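Local coordinates for binding domain (Hc) of Paraclostridial Mosquitocidal Protein 1 (Paraclostridium bifermentans, PDB 6HOX) that forms the receptor-binding region of a clostridial-type neurotoxin that targets Anopheles mosquitoes, with a part in recognising host nerve cells, at residues 60-68 against 214-222; 87-98 against 164-175. All coordinates share one frame; numbering follows the deposited sequence.

Contact 1. Residues 60-68 against 214-222; sequences SKTIRLNSN and NKNQFIRLD
The Arg64 guanidinium lies flat on one face of the Phe218 ring, the planes 14° apart and Arg64 CZ 3.7 Å from the ring centroid, a stacked cation-pi pair. At the guanidinium edge, in its plane, Asn66 OD1 takes a nearly straight bond (173°) from Arg64 NE at 2.8 Å, on a lone pair. Arg64 reaches the ring with its chain extended from CG to NE, CG being anti to the backbone N (chi1 170°). Phe218 in turn sets CE2 3.4 Å above the plane of the Arg220 guanidinium, while Asn216 O meets the ring at its edge.

Beneath these groups the strands run antiparallel. Leu65 N to Ile219 O and Ile219 N to Leu65 O are both 2.8 Å, whereas Ile63 N to Leu221 O is weak at 3.4 Å, and a water there bonds both atoms and Asp222 OD1. Beyond the strand, Ser67 OG donates to Gln217 O at 2.8 Å from above the carbonyl plane.

Arg64 and Arg220 make salt bridges to Glu442 and Asp441 respectively. These acids probably offset the like charges of the two arginines, Arg64 NH1 and Arg220 NH1 being 5.5 Å apart, and tie this sheet face to the C-terminal tail.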
loop_
_atom_site.group_PDB
_atom_site.type_symbol
_atom_site.label_atom_id
_atom_site.label_comp_id
_atom_site.label_asym_id
_atom_site.label_seq_id
_atom_site.Cartn_x
_atom_site.Cartn_y
_atom_site.Cartn_z
ATOM N N SER A 60 10.356 -8.257 -2.861
ATOM C CA SER A 60 11.794 -8.095 -2.747
ATOM C C SER A 60 12.131 -6.587 -2.832
ATOM O O SER A 60 11.322 -5.740 -2.440
ATOM C CB SER A 60 12.505 -8.929 -3.793
ATOM O OG SER A 60 13.813 -9.261 -3.360
ATOM N N LYS A 61 13.304 -6.238 -3.368
ATOM C CA LYS A 61 13.921 -4.952 -3.103
ATOM C C LYS A 61 13.317 -3.856 -4.002
ATOM O O LYS A 61 12.773 -4.114 -5.069
ATOM C CB LYS A 61 15.437 -5.058 -3.301
ATOM C CG LYS A 61 16.118 -6.100 -2.424
ATOM C CD LYS A 61 16.306 -5.643 -0.992
ATOM C CE LYS A 61 17.146 -6.614 -0.186
ATOM N NZ LYS A 61 17.169 -6.280 1.264
ATOM N N THR A 62 13.435 -2.615 -3.536
ATOM C CA THR A 62 12.945 -1.471 -4.267
ATOM C C THR A 62 13.981 -0.345 -4.209
ATOM O O THR A 62 14.797 -0.266 -3.300
ATOM C CB THR A 62 11.580 -1.033 -3.721
ATOM O OG1 THR A 62 11.019 -0.068 -4.612
ATOM C CG2 THR A 62 11.663 -0.467 -2.321
ATOM N N ILE A 63 13.893 0.541 -5.196
ATOM C CA ILE A 63 14.653 1.756 -5.222
ATOM C C ILE A 63 14.080 2.723 -4.187
ATOM O O ILE A 63 12.858 2.832 -4.015
ATOM C CB ILE A 63 14.619 2.370 -6.632
ATOM C CG1 ILE A 63 15.348 1.480 -7.640
ATOM C CG2 ILE A 63 15.153 3.793 -6.586
ATOM C CD1 ILE A 63 14.899 1.672 -9.079
ATOM N N ARG A 64 14.992 3.430 -3.512
ATOM C CA ARG A 64 14.658 4.529 -2.642
ATOM C C ARG A 64 15.442 5.775 -3.085
ATOM O O ARG A 64 16.672 5.735 -3.197
ATOM C CB ARG A 64 14.973 4.177 -1.187
ATOM C CG ARG A 64 14.871 5.373 -0.248
ATOM C CD ARG A 64 15.070 5.025 1.225
ATOM N NE ARG A 64 15.190 6.219 2.064
ATOM C CZ ARG A 64 14.906 6.280 3.360
ATOM N NH1 ARG A 64 14.401 5.229 3.986
ATOM N NH2 ARG A 64 15.152 7.394 4.029
ATOM N N LEU A 65 14.710 6.861 -3.347
ATOM C CA LEU A 65 15.252 8.175 -3.675
ATOM C C LEU A 65 15.092 9.110 -2.474
ATOM O O LEU A 65 13.994 9.280 -1.979
ATOM C CB LEU A 65 14.478 8.736 -4.866
ATOM C CG LEU A 65 14.630 7.975 -6.183
ATOM C CD1 LEU A 65 13.800 8.639 -7.280
ATOM C CD2 LEU A 65 16.084 7.915 -6.615
ATOM N N ASN A 66 16.194 9.738 -2.064
ATOM C CA ASN A 66 16.294 10.658 -0.941
ATOM C C ASN A 66 16.423 12.084 -1.482
ATOM O O ASN A 66 16.610 12.280 -2.669
ATOM C CB ASN A 66 17.484 10.301 -0.038
ATOM C CG ASN A 66 17.299 8.951 0.621
ATOM O OD1 ASN A 66 16.190 8.607 1.034
ATOM N ND2 ASN A 66 18.367 8.171 0.716
ATOM N N SER A 67 16.352 13.070 -0.583
ATOM C CA SER A 67 16.373 14.484 -0.962
ATOM C C SER A 67 17.809 15.028 -0.962
ATOM O O SER A 67 18.105 16.003 -0.279
ATOM C CB SER A 67 15.481 15.286 -0.064
ATOM O OG SER A 67 14.120 14.986 -0.324
ATOM N N ASN A 68 18.704 14.367 -1.696
ATOM C CA ASN A 68 20.069 14.899 -1.904
ATOM C C ASN A 68 20.459 14.710 -3.370
ATOM O O ASN A 68 19.836 13.907 -4.086
ATOM C CB ASN A 68 21.102 14.254 -0.983
ATOM C CG ASN A 68 21.251 12.779 -1.257
ATOM O OD1 ASN A 68 21.904 12.393 -2.227
ATOM N ND2 ASN A 68 20.617 11.960 -0.431
ATOM N N ASN A 214 11.284 20.304 1.816
ATOM C CA ASN A 214 11.288 19.248 2.857
ATOM C C ASN A 214 12.309 18.174 2.474
ATOM O O ASN A 214 11.991 17.262 1.709
ATOM C CB ASN A 214 9.907 18.609 3.065
ATOM C CG ASN A 214 9.951 17.428 4.013
ATOM O OD1 ASN A 214 10.948 17.223 4.693
ATOM N ND2 ASN A 214 8.901 16.618 4.040
ATOM N N LYS A 215 13.507 18.254 3.056
ATOM C CA LYS A 215 14.623 17.405 2.674
ATOM C C LYS A 215 14.605 16.080 3.437
ATOM O O LYS A 215 15.493 15.267 3.267
ATOM C CB LYS A 215 15.943 18.139 2.917
ATOM C CG LYS A 215 16.108 19.426 2.114
ATOM C CD LYS A 215 15.897 19.288 0.628
ATOM C CE LYS A 215 16.481 20.444 -0.159
ATOM N NZ LYS A 215 16.010 20.429 -1.562
ATOM N N ASN A 216 13.616 15.886 4.305
ATOM C CA ASN A 216 13.380 14.593 4.911
ATOM C C ASN A 216 12.573 13.706 3.951
ATOM O O ASN A 216 12.467 12.525 4.172
ATOM C CB ASN A 216 12.708 14.755 6.272
ATOM C CG ASN A 216 13.601 15.482 7.258
ATOM O OD1 ASN A 216 14.733 15.068 7.492
ATOM N ND2 ASN A 216 13.124 16.582 7.808
ATOM N N GLN A 217 12.012 14.284 2.879
ATOM C CA GLN A 217 11.213 13.509 1.933
ATOM C C GLN A 217 12.086 12.454 1.251
ATOM O O GLN A 217 13.274 12.679 0.934
ATOM C CB GLN A 217 10.559 14.413 0.888
ATOM C CG GLN A 217 9.545 13.716 -0.008
ATOM C CD GLN A 217 8.377 13.103 0.729
ATOM O OE1 GLN A 217 8.545 12.270 1.623
ATOM N NE2 GLN A 217 7.176 13.443 0.299
ATOM N N PHE A 218 11.481 11.282 1.051
ATOM C CA PHE A 218 12.084 10.181 0.335
ATOM C C PHE A 218 10.957 9.376 -0.309
ATOM O O PHE A 218 9.840 9.318 0.208
ATOM C CB PHE A 218 12.948 9.324 1.267
ATOM C CG PHE A 218 12.186 8.528 2.310
ATOM C CD1 PHE A 218 11.757 9.117 3.488
ATOM C CD2 PHE A 218 11.891 7.187 2.108
ATOM C CE1 PHE A 218 11.058 8.381 4.440
ATOM C CE2 PHE A 218 11.215 6.442 3.065
ATOM C CZ PHE A 218 10.785 7.048 4.226
ATOM N N ILE A 219 11.253 8.750 -1.441
ATOM C CA ILE A 219 10.240 8.005 -2.161
ATOM C C ILE A 219 10.793 6.618 -2.458
ATOM O O ILE A 219 11.969 6.474 -2.737
ATOM C CB ILE A 219 9.854 8.742 -3.458
ATOM C CG1 ILE A 219 9.363 10.166 -3.184
ATOM C CG2 ILE A 219 8.852 7.936 -4.261
ATOM C CD1 ILE A 219 8.037 10.238 -2.491
ATOM N N ARG A 220 9.923 5.613 -2.412
ATOM C CA ARG A 220 10.267 4.286 -2.877
ATOM C C ARG A 220 9.486 4.030 -4.165
ATOM O O ARG A 220 8.281 4.329 -4.253
ATOM C CB ARG A 220 10.052 3.273 -1.747
ATOM C CG ARG A 220 11.085 3.429 -0.642
ATOM C CD ARG A 220 10.696 2.819 0.685
ATOM N NE ARG A 220 9.694 3.594 1.378
ATOM C CZ ARG A 220 9.265 3.336 2.611
ATOM N NH1 ARG A 220 9.794 2.328 3.293
ATOM N NH2 ARG A 220 8.328 4.096 3.158
ATOM N N LEU A 221 10.193 3.488 -5.160
ATOM C CA LEU A 221 9.716 3.409 -6.546
ATOM C C LEU A 221 10.120 2.052 -7.133
ATOM O O LEU A 221 11.280 1.648 -7.019
ATOM C CB LEU A 221 10.338 4.587 -7.303
ATOM C CG LEU A 221 9.790 4.904 -8.694
ATOM C CD1 LEU A 221 8.367 5.462 -8.623
ATOM C CD2 LEU A 221 10.718 5.882 -9.406
ATOM N N ASP A 222 9.164 1.341 -7.741
ATOM C CA ASP A 222 9.420 0.015 -8.263
ATOM C C ASP A 222 8.610 -0.233 -9.545
ATOM O O ASP A 222 7.494 0.232 -9.705
ATOM C CB ASP A 222 9.170 -1.056 -7.194
ATOM C CG ASP A 222 9.801 -2.402 -7.544
ATOM O OD1 ASP A 222 10.845 -2.388 -8.248
ATOM O OD2 ASP A 222 9.242 -3.451 -7.142
HETATM O O HOH W 1 9.581 -3.852 -4.281
HETATM O O HOH W 2 12.673 -4.210 -8.178
HETATM O O HOH W 3 12.737 -0.387 -7.738
HETATM O O HOH W 4 15.725 12.564 2.047
#

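Contact 2. Residues 87-98 against 164-175; sequences SDFTISFWIRVP and NIWRHITITVNQ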
loop_
_atom_site.group_PDB
_atom_site.type_symbol
_atom_site.label_atom_id
_atom_site.label_comp_id
_atom_site.label_asym_id
_atom_site.label_seq_id
_atom_site.Cartn_x
_atom_site.Cartn_y
_atom_site.Cartn_z
ATOM N N SER A 87 3.240 8.324 -31.508
ATOM C CA SER A 87 3.446 7.155 -30.658
ATOM C C SER A 87 2.600 7.266 -29.382
ATOM O O SER A 87 2.831 8.141 -28.533
ATOM C CB SER A 87 4.904 6.950 -30.347
ATOM O OG SER A 87 5.454 8.105 -29.737
ATOM N N ASP A 88 1.609 6.373 -29.274
ATOM C CA ASP A 88 0.878 6.117 -28.024
ATOM C C ASP A 88 1.858 5.532 -26.995
ATOM O O ASP A 88 2.825 4.879 -27.359
ATOM C CB ASP A 88 -0.294 5.159 -28.250
ATOM C CG ASP A 88 -1.322 5.648 -29.256
ATOM O OD1 ASP A 88 -1.378 6.877 -29.510
ATOM O OD2 ASP A 88 -2.060 4.791 -29.791
ATOM N N PHE A 89 1.615 5.755 -25.703
ATOM C CA PHE A 89 2.451 5.088 -24.697
ATOM C C PHE A 89 1.695 4.966 -23.369
ATOM O O PHE A 89 0.650 5.611 -23.168
ATOM C CB PHE A 89 3.797 5.797 -24.532
ATOM C CG PHE A 89 3.721 7.213 -24.026
ATOM C CD1 PHE A 89 3.559 8.272 -24.907
ATOM C CD2 PHE A 89 3.813 7.486 -22.672
ATOM C CE1 PHE A 89 3.489 9.576 -24.440
ATOM C CE2 PHE A 89 3.747 8.790 -22.207
ATOM C CZ PHE A 89 3.584 9.835 -23.094
ATOM N N THR A 90 2.230 4.088 -22.511
ATOM C CA THR A 90 1.793 3.909 -21.150
ATOM C C THR A 90 3.014 3.958 -20.223
ATOM O O THR A 90 4.084 3.422 -20.551
ATOM C CB THR A 90 1.018 2.595 -20.989
ATOM O OG1 THR A 90 -0.113 2.701 -21.855
ATOM C CG2 THR A 90 0.567 2.333 -19.567
ATOM N N ILE A 91 2.839 4.669 -19.106
ATOM C CA ILE A 91 3.736 4.671 -17.994
ATOM C C ILE A 91 2.998 4.015 -16.816
ATOM O O ILE A 91 1.880 4.415 -16.499
ATOM C CB ILE A 91 4.203 6.108 -17.674
ATOM C CG1 ILE A 91 5.121 6.658 -18.770
ATOM C CG2 ILE A 91 4.876 6.174 -16.305
ATOM C CD1 ILE A 91 5.501 8.117 -18.601
ATOM N N SER A 92 3.639 3.033 -16.175
ATOM C CA SER A 92 3.147 2.434 -14.915
ATOM C C SER A 92 4.282 2.346 -13.888
ATOM O O SER A 92 5.459 2.315 -14.237
ATOM C CB SER A 92 2.475 1.097 -15.135
ATOM O OG SER A 92 3.383 0.066 -15.504
ATOM N N PHE A 93 3.914 2.363 -12.605
ATOM C CA PHE A 93 4.891 2.242 -11.531
ATOM C C PHE A 93 4.196 2.037 -10.183
ATOM O O PHE A 93 3.042 2.518 -9.922
ATOM C CB PHE A 93 5.796 3.481 -11.460
ATOM C CG PHE A 93 5.092 4.806 -11.288
ATOM C CD1 PHE A 93 4.621 5.507 -12.387
ATOM C CD2 PHE A 93 4.939 5.372 -10.037
ATOM C CE1 PHE A 93 3.971 6.719 -12.239
ATOM C CE2 PHE A 93 4.324 6.603 -9.891
ATOM C CZ PHE A 93 3.825 7.267 -10.990
ATOM N N TRP A 94 4.927 1.330 -9.313
ATOM C CA TRP A 94 4.615 1.256 -7.902
ATOM C C TRP A 94 5.338 2.402 -7.206
ATOM O O TRP A 94 6.531 2.613 -7.459
ATOM C CB TRP A 94 5.050 -0.089 -7.329
ATOM C CG TRP A 94 4.112 -1.209 -7.643
ATOM C CD1 TRP A 94 4.268 -2.187 -8.581
ATOM C CD2 TRP A 94 2.854 -1.471 -6.995
ATOM N NE1 TRP A 94 3.207 -3.050 -8.550
ATOM C CE2 TRP A 94 2.328 -2.642 -7.580
ATOM C CE3 TRP A 94 2.140 -0.848 -5.961
ATOM C CZ2 TRP A 94 1.101 -3.174 -7.187
ATOM C CZ3 TRP A 94 0.938 -1.393 -5.557
ATOM C CH2 TRP A 94 0.432 -2.542 -6.163
ATOM N N ILE A 95 4.613 3.105 -6.334
ATOM C CA ILE A 95 5.151 4.196 -5.564
ATOM C C ILE A 95 4.706 4.059 -4.107
ATOM O O ILE A 95 3.571 3.660 -3.810
ATOM C CB ILE A 95 4.749 5.558 -6.163
ATOM C CG1 ILE A 95 5.700 6.658 -5.681
ATOM C CG2 ILE A 95 3.293 5.895 -5.886
ATOM C CD1 ILE A 95 5.439 8.016 -6.315
ATOM N N ARG A 96 5.625 4.384 -3.200
ATOM C CA ARG A 96 5.319 4.517 -1.802
ATOM C C ARG A 96 5.858 5.869 -1.340
ATOM O O ARG A 96 7.075 6.067 -1.292
ATOM C CB ARG A 96 5.918 3.357 -1.004
ATOM C CG ARG A 96 5.399 3.245 0.424
ATOM C CD ARG A 96 6.036 2.088 1.158
ATOM N NE ARG A 96 5.648 2.008 2.562
ATOM C CZ ARG A 96 6.166 1.150 3.435
ATOM N NH1 ARG A 96 7.209 0.411 3.101
ATOM N NH2 ARG A 96 5.662 1.044 4.652
ATOM N N VAL A 97 4.930 6.785 -1.068
ATOM C CA VAL A 97 5.193 8.125 -0.618
ATOM C C VAL A 97 4.882 8.233 0.863
ATOM O O VAL A 97 3.792 7.838 1.279
ATOM C CB VAL A 97 4.336 9.129 -1.400
ATOM C CG1 VAL A 97 4.580 10.558 -0.941
ATOM C CG2 VAL A 97 4.532 8.974 -2.905
ATOM N N PRO A 98 5.779 8.823 1.695
ATOM C CA PRO A 98 5.547 8.909 3.139
ATOM C C PRO A 98 4.213 9.592 3.468
ATOM O O PRO A 98 3.756 10.457 2.728
ATOM C CB PRO A 98 6.744 9.725 3.651
ATOM C CG PRO A 98 7.823 9.391 2.647
ATOM C CD PRO A 98 7.084 9.394 1.321
ATOM N N ASN A 164 1.938 6.521 2.871
ATOM C CA ASN A 164 2.957 5.500 3.139
ATOM C C ASN A 164 2.501 4.094 2.729
ATOM O O ASN A 164 3.174 3.103 3.080
ATOM C CB ASN A 164 3.402 5.460 4.598
ATOM C CG ASN A 164 4.810 4.932 4.755
ATOM O OD1 ASN A 164 5.665 5.202 3.918
ATOM N ND2 ASN A 164 5.058 4.177 5.817
ATOM N N ILE A 165 1.418 3.999 1.952
ATOM C CA ILE A 165 0.908 2.728 1.430
ATOM C C ILE A 165 1.329 2.600 -0.038
ATOM O O ILE A 165 1.245 3.550 -0.792
ATOM C CB ILE A 165 -0.622 2.633 1.607
ATOM C CG1 ILE A 165 -1.038 2.764 3.070
ATOM C CG2 ILE A 165 -1.167 1.342 1.001
ATOM C CD1 ILE A 165 -2.485 3.114 3.266
ATOM N N TRP A 166 1.768 1.405 -0.439
ATOM C CA TRP A 166 2.116 1.116 -1.858
ATOM C C TRP A 166 0.905 1.347 -2.771
ATOM O O TRP A 166 -0.135 0.722 -2.576
ATOM C CB TRP A 166 2.631 -0.317 -2.010
ATOM C CG TRP A 166 4.069 -0.484 -1.620
ATOM C CD1 TRP A 166 4.568 -1.059 -0.488
ATOM C CD2 TRP A 166 5.207 -0.093 -2.409
ATOM N NE1 TRP A 166 5.935 -1.050 -0.519
ATOM C CE2 TRP A 166 6.357 -0.469 -1.688
ATOM C CE3 TRP A 166 5.363 0.524 -3.656
ATOM C CZ2 TRP A 166 7.643 -0.229 -2.163
ATOM C CZ3 TRP A 166 6.639 0.759 -4.129
ATOM C CH2 TRP A 166 7.764 0.390 -3.388
ATOM N N ARG A 167 1.074 2.224 -3.763
ATOM C CA ARG A 167 0.062 2.539 -4.767
ATOM C C ARG A 167 0.617 2.228 -6.161
ATOM O O ARG A 167 1.779 2.517 -6.455
ATOM C CB ARG A 167 -0.300 4.028 -4.763
ATOM C CG ARG A 167 -0.773 4.588 -3.431
ATOM C CD ARG A 167 -2.008 3.909 -2.881
ATOM N NE ARG A 167 -2.544 4.696 -1.779
ATOM C CZ ARG A 167 -3.314 4.250 -0.787
ATOM N NH1 ARG A 167 -3.724 2.987 -0.733
ATOM N NH2 ARG A 167 -3.667 5.110 0.157
ATOM N N HIS A 168 -0.237 1.678 -7.024
ATOM C CA HIS A 168 0.144 1.399 -8.383
ATOM C C HIS A 168 -0.475 2.473 -9.254
ATOM O O HIS A 168 -1.692 2.672 -9.202
ATOM C CB HIS A 168 -0.290 0.010 -8.856
ATOM C CG HIS A 168 0.271 -0.300 -10.201
ATOM N ND1 HIS A 168 -0.449 -0.124 -11.354
ATOM C CD2 HIS A 168 1.502 -0.701 -10.584
ATOM C CE1 HIS A 168 0.306 -0.423 -12.395
ATOM N NE2 HIS A 168 1.514 -0.750 -11.952
ATOM N N ILE A 169 0.374 3.148 -10.028
ATOM C CA ILE A 169 -0.065 4.258 -10.884
ATOM C C ILE A 169 0.089 3.820 -12.332
ATOM O O ILE A 169 1.137 3.243 -12.685
ATOM C CB ILE A 169 0.757 5.530 -10.616
ATOM C CG1 ILE A 169 0.839 5.849 -9.121
ATOM C CG2 ILE A 169 0.201 6.703 -11.416
ATOM C CD1 ILE A 169 -0.509 6.081 -8.480
ATOM N N THR A 170 -0.941 4.097 -13.141
ATOM C CA THR A 170 -0.882 3.891 -14.566
ATOM C C THR A 170 -1.342 5.181 -15.256
ATOM O O THR A 170 -2.355 5.753 -14.886
ATOM C CB THR A 170 -1.722 2.689 -15.038
ATOM O OG1 THR A 170 -1.450 1.511 -14.276
ATOM C CG2 THR A 170 -1.500 2.367 -16.506
ATOM N N ILE A 171 -0.584 5.601 -16.277
ATOM C CA ILE A 171 -0.901 6.766 -17.117
ATOM C C ILE A 171 -0.840 6.287 -18.577
ATOM O O ILE A 171 0.195 5.800 -19.019
ATOM C CB ILE A 171 0.098 7.918 -16.848
ATOM C CG1 ILE A 171 0.064 8.397 -15.399
ATOM C CG2 ILE A 171 -0.086 9.094 -17.797
ATOM C CD1 ILE A 171 1.333 9.083 -14.998
ATOM N N THR A 172 -1.954 6.388 -19.300
ATOM C CA THR A 172 -2.018 5.984 -20.686
ATOM C C THR A 172 -2.161 7.256 -21.533
ATOM O O THR A 172 -2.913 8.185 -21.175
ATOM C CB THR A 172 -3.129 4.945 -20.913
ATOM O OG1 THR A 172 -4.405 5.554 -20.724
ATOM C CG2 THR A 172 -3.026 3.750 -19.987
ATOM N N VAL A 173 -1.394 7.310 -22.630
ATOM C CA VAL A 173 -1.389 8.440 -23.553
ATOM C C VAL A 173 -1.673 7.914 -24.965
ATOM O O VAL A 173 -0.867 7.197 -25.562
ATOM C CB VAL A 173 -0.061 9.206 -23.460
ATOM C CG1 VAL A 173 -0.015 10.400 -24.403
ATOM C CG2 VAL A 173 0.206 9.642 -22.026
ATOM N N ASN A 174 -2.882 8.221 -25.437
ATOM C CA ASN A 174 -3.293 8.069 -26.805
ATOM C C ASN A 174 -3.247 9.463 -27.420
ATOM O O ASN A 174 -4.197 10.242 -27.233
ATOM C CB ASN A 174 -4.686 7.450 -26.907
ATOM C CG ASN A 174 -5.172 7.291 -28.332
ATOM O OD1 ASN A 174 -6.187 6.640 -28.561
ATOM N ND2 ASN A 174 -4.472 7.877 -29.290
ATOM N N GLN A 175 -2.114 9.778 -28.067
ATOM C CA GLN A 175 -1.864 11.112 -28.623
ATOM C C GLN A 175 -2.974 11.392 -29.646
ATOM O O GLN A 175 -3.418 10.491 -30.346
ATOM C CB GLN A 175 -0.419 11.235 -29.137
ATOM C CG GLN A 175 0.609 11.214 -28.001
ATOM C CD GLN A 175 2.000 11.740 -28.290
ATOM O OE1 GLN A 175 2.971 10.983 -28.350
ATOM N NE2 GLN A 175 2.129 13.055 -28.386
HETATM O O HOH W 5 -3.332 7.201 -31.582
HETATM O O HOH W 6 4.267 -1.164 -13.111
HETATM O O HOH W 7 2.231 5.914 -1.556
#
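Phe93 and Ile169 form the apolar centre, side by side and pointing the same way, with Ile169 CB 3.8 Å from the Phe93 centroid over its face. Phe89 and Val173 repeat the arrangement: Val173 CB stands 3.8 Å from the Phe89 centroid. In both phenylalanines CG sits between the backbone N and carbonyl carbon (chi1 57° in Phe93), which lays each ring against the side chain of its cross-strand partner, a CH-pi contact.

On the opposite face of the sheet, otherwise lined by Thr90, Ser92, Thr170 and Thr172, Trp94 pairs with His168. His168 CB lies 3.6 Å from the centroid of the Trp94 six-membered ring, and the imidazole turns its edge to the face of the five-membered ring, planes at 65°. Next along, Arg96 CB covers the Trp166 six-membered ring at 3.8 Å from its centroid, while Trp166 NE1 bonds to Glu255.

Outward lies the polar edge. Arg96 NE donates to Asn164 O at 2.8 Å, 38° above the carbonyl plane, and Asn164 N to Val97 O at 2.8 Å. At the far end the bond from Gln175 N to Asp88 OD1 is weak, at 3.3 Å, and a water also donates to Asp88 OD1.

Four hydrogen-bonded residue pairs, each with two backbone bonds, thus satisfy the buried polar backbone between the strands, as expected inside a lectin-like beta sandwich.

How the contacts relate
Both contacts belong to one antiparallel sheet, their centres about 16 Å apart, and the pairing order is 61-66, 218-227, 89-96, 167-174. Contact 2 is nested in the chain within the loop that contact 1 closes. Two probable backbone hydrogen bonds join them: Asp222 O to Trp94 N at 2.8 Å and Arg220 O to Arg96 N at 2.9 Å. On one face Leu221 of contact 1 packs on Phe93 of contact 2. On the other, Asp441 bonds to both Arg220 and Asn164, so a single carboxylate from the C-terminal region serves both contacts; Arg220 NH2 also packs 3.0 Å from Asn164 OD1.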